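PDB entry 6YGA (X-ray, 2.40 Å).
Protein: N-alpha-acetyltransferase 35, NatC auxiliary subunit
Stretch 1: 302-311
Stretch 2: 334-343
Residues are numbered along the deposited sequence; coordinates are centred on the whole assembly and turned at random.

Stretch 1 302-311: TLANDVKTIL
Stretch 2 (334-343) QRHVIARILF

Near-parallel helices often pack around a small residue while a polar clasp fixes one end, and this pair from the NatC auxiliary subunit illustrates the principle. The first stretch enters already helical and continues so through Ile310; in the second an extended lead-in (psi 125° to 161° over Gln334-His336) gives way to a helix from Val337. The axes run in the same direction, crossing at -16° and approaching to 8.5 Å. CA atoms pair as Leu303 with His336 (5.9 Å), Val307 with Ala339 (4.9 Å) and Ile310 with Phe343 (5.7 Å). The contact buries 598 Å² over both sides.

Asp306 (chi1 m, -71°) is the clasp, its carboxylate offering one oxygen to each partner: OD2 accepts from His336 N at 2.7 Å, while OD1 forms a salt bridge with Arg335 NH1 at 2.8 Å, near the guanidinium plane; Thr309 CG2 lies over one face of that group. Arg335 reaches in with chi1 and chi2 both m. His336 (chi1 t) caps its own helix, ND1 accepting from Ile338 N at 3.1 Å, and Leu303 (t, p) sets CD1 over the imidazole face, 3.6 Å from the centroid.

Beyond, Ala339, whose lone methyl suits the close backbones, places CB 3.7 Å from Ile310 CG1. Branched aliphatic chains supply the buried apolar surface: Ile310 (m, m) sets CD1 3.7 Å from Phe343 CB, and Val307 CG1 (chi1 t) meets Leu342 CD2 at 3.8 Å.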

# COMPACT_ATOMS: atom_id res chain seq x y z
N THR B 302 2.16 -18.19 -9.68
CA THR B 302 1.95 -16.75 -9.82
C THR B 302 3.26 -15.99 -9.78
O THR B 302 3.48 -15.06 -10.57
CB THR B 302 1.00 -16.25 -8.73
OG1 THR B 302 -0.25 -16.95 -8.82
CG2 THR B 302 0.75 -14.76 -8.88
N LEU B 303 4.16 -16.38 -8.88
CA LEU B 303 5.46 -15.72 -8.79
C LEU B 303 6.27 -15.92 -10.07
O LEU B 303 6.89 -14.97 -10.57
CB LEU B 303 6.24 -16.26 -7.59
CG LEU B 303 7.73 -15.91 -7.55
CD1 LEU B 303 7.93 -14.41 -7.35
CD2 LEU B 303 8.43 -16.71 -6.47
N ALA B 304 6.26 -17.13 -10.61
CA ALA B 304 7.09 -17.42 -11.79
C ALA B 304 6.58 -16.67 -13.02
O ALA B 304 7.38 -16.12 -13.78
CB ALA B 304 7.13 -18.92 -12.05
N ASN B 305 5.26 -16.64 -13.23
CA ASN B 305 4.73 -15.97 -14.41
C ASN B 305 4.91 -14.46 -14.31
O ASN B 305 5.15 -13.79 -15.32
CB ASN B 305 3.26 -16.32 -14.61
CG ASN B 305 3.06 -17.74 -15.11
OD1 ASN B 305 2.28 -18.50 -14.55
ND2 ASN B 305 3.78 -18.09 -16.17
N ASP B 306 4.79 -13.90 -13.10
CA ASP B 306 4.96 -12.46 -12.94
C ASP B 306 6.40 -12.04 -13.24
O ASP B 306 6.63 -11.00 -13.87
CB ASP B 306 4.56 -12.04 -11.52
CG ASP B 306 3.06 -12.11 -11.31
OD1 ASP B 306 2.34 -12.49 -12.25
OD2 ASP B 306 2.59 -11.77 -10.20
N VAL B 307 7.37 -12.84 -12.79
CA VAL B 307 8.77 -12.55 -13.10
C VAL B 307 9.03 -12.73 -14.59
O VAL B 307 9.76 -11.94 -15.20
CB VAL B 307 9.70 -13.43 -12.24
CG1 VAL B 307 11.14 -13.32 -12.72
CG2 VAL B 307 9.59 -13.04 -10.78
N LYS B 308 8.44 -13.75 -15.20
CA LYS B 308 8.58 -13.94 -16.65
C LYS B 308 8.07 -12.73 -17.41
O LYS B 308 8.64 -12.34 -18.43
CB LYS B 308 7.84 -15.20 -17.09
CG LYS B 308 8.54 -16.50 -16.71
CD LYS B 308 7.73 -17.72 -17.12
CE LYS B 308 7.61 -17.82 -18.63
NZ LYS B 308 6.84 -19.02 -19.05
N THR B 309 6.99 -12.11 -16.92
CA THR B 309 6.47 -10.91 -17.57
C THR B 309 7.46 -9.76 -17.47
O THR B 309 7.58 -8.95 -18.39
CB THR B 309 5.12 -10.53 -16.96
OG1 THR B 309 4.23 -11.64 -17.05
CG2 THR B 309 4.50 -9.35 -17.71
N ILE B 310 8.19 -9.68 -16.35
CA ILE B 310 9.16 -8.61 -16.16
C ILE B 310 10.26 -8.68 -17.21
O ILE B 310 10.66 -7.66 -17.78
CB ILE B 310 9.75 -8.67 -14.74
CG1 ILE B 310 8.65 -8.45 -13.70
CG2 ILE B 310 10.89 -7.67 -14.57
CD1 ILE B 310 7.79 -7.24 -13.97
N LEU B 311 10.75 -9.89 -17.49
CA LEU B 311 11.85 -10.06 -18.43
C LEU B 311 11.47 -9.70 -19.86
O LEU B 311 12.36 -9.52 -20.70
CB LEU B 311 12.37 -11.50 -18.38
CG LEU B 311 12.63 -12.03 -16.97
CD1 LEU B 311 12.97 -13.51 -17.00
CD2 LEU B 311 13.74 -11.23 -16.30
N GLN B 334 -2.69 -6.66 -9.51
CA GLN B 334 -1.43 -6.34 -8.85
C GLN B 334 -0.46 -7.51 -8.97
O GLN B 334 -0.78 -8.64 -8.58
CB GLN B 334 -1.68 -5.99 -7.39
CG GLN B 334 -0.44 -5.57 -6.62
CD GLN B 334 -0.76 -4.93 -5.29
OE1 GLN B 334 -1.67 -4.11 -5.18
NE2 GLN B 334 -0.02 -5.32 -4.25
N ARG B 335 0.73 -7.24 -9.50
CA ARG B 335 1.73 -8.28 -9.69
C ARG B 335 2.38 -8.66 -8.35
O ARG B 335 2.31 -7.92 -7.37
CB ARG B 335 2.81 -7.81 -10.66
CG ARG B 335 2.35 -7.64 -12.10
CD ARG B 335 2.06 -8.97 -12.76
NE ARG B 335 1.69 -8.82 -14.17
CZ ARG B 335 1.46 -9.83 -15.00
NH1 ARG B 335 1.55 -11.08 -14.57
NH2 ARG B 335 1.12 -9.59 -16.26
N HIS B 336 3.01 -9.83 -8.34
CA HIS B 336 3.74 -10.28 -7.17
C HIS B 336 4.80 -9.25 -6.78
O HIS B 336 5.38 -8.58 -7.63
CB HIS B 336 4.39 -11.64 -7.47
CG HIS B 336 4.88 -12.36 -6.25
ND1 HIS B 336 6.07 -12.06 -5.64
CD2 HIS B 336 4.33 -13.38 -5.54
CE1 HIS B 336 6.24 -12.86 -4.60
NE2 HIS B 336 5.20 -13.67 -4.52
N VAL B 337 5.02 -9.11 -5.47
CA VAL B 337 5.89 -8.05 -4.97
C VAL B 337 7.32 -8.23 -5.47
O VAL B 337 8.02 -7.26 -5.76
CB VAL B 337 5.81 -7.96 -3.44
CG1 VAL B 337 6.24 -9.27 -2.79
CG2 VAL B 337 6.65 -6.80 -2.91
N ILE B 338 7.79 -9.48 -5.57
CA ILE B 338 9.13 -9.73 -6.08
C ILE B 338 9.25 -9.21 -7.51
O ILE B 338 10.22 -8.53 -7.86
CB ILE B 338 9.47 -11.23 -6.00
CG1 ILE B 338 9.52 -11.71 -4.54
CG2 ILE B 338 10.80 -11.51 -6.68
CD1 ILE B 338 10.62 -11.08 -3.72
N ALA B 339 8.26 -9.51 -8.35
CA ALA B 339 8.28 -9.00 -9.71
C ALA B 339 8.17 -7.48 -9.74
O ALA B 339 8.75 -6.83 -10.62
CB ALA B 339 7.15 -9.64 -10.53
N ARG B 340 7.44 -6.90 -8.79
CA ARG B 340 7.28 -5.45 -8.78
C ARG B 340 8.57 -4.76 -8.33
O ARG B 340 8.87 -3.65 -8.80
CB ARG B 340 6.11 -5.05 -7.89
CG ARG B 340 4.76 -5.46 -8.46
CD ARG B 340 3.60 -4.76 -7.79
NE ARG B 340 3.37 -5.22 -6.43
CZ ARG B 340 3.66 -4.52 -5.34
NH1 ARG B 340 4.19 -3.30 -5.45
NH2 ARG B 340 3.41 -5.02 -4.14
N ILE B 341 9.32 -5.37 -7.42
CA ILE B 341 10.64 -4.84 -7.10
C ILE B 341 11.60 -5.07 -8.26
O ILE B 341 12.45 -4.24 -8.56
CB ILE B 341 11.18 -5.47 -5.80
CG1 ILE B 341 10.21 -5.24 -4.65
CG2 ILE B 341 12.57 -4.92 -5.47
CD1 ILE B 341 10.63 -5.93 -3.36
N LEU B 342 11.45 -6.22 -8.93
CA LEU B 342 12.42 -6.61 -9.95
C LEU B 342 12.39 -5.67 -11.15
O LEU B 342 13.45 -5.33 -11.70
CB LEU B 342 12.14 -8.05 -10.38
CG LEU B 342 13.26 -8.75 -11.16
CD1 LEU B 342 14.51 -8.82 -10.30
CD2 LEU B 342 12.82 -10.13 -11.60
N PHE B 343 11.20 -5.22 -11.54
CA PHE B 343 11.07 -4.44 -12.77
C PHE B 343 11.91 -3.16 -12.76
O PHE B 343 12.71 -2.97 -13.68
CB PHE B 343 9.59 -4.16 -13.06
CG PHE B 343 9.37 -3.04 -14.02
CD1 PHE B 343 9.65 -3.18 -15.37
CD2 PHE B 343 8.89 -1.82 -13.57
CE1 PHE B 343 9.45 -2.14 -16.25
CE2 PHE B 343 8.68 -0.78 -14.44
CZ PHE B 343 8.96 -0.93 -15.78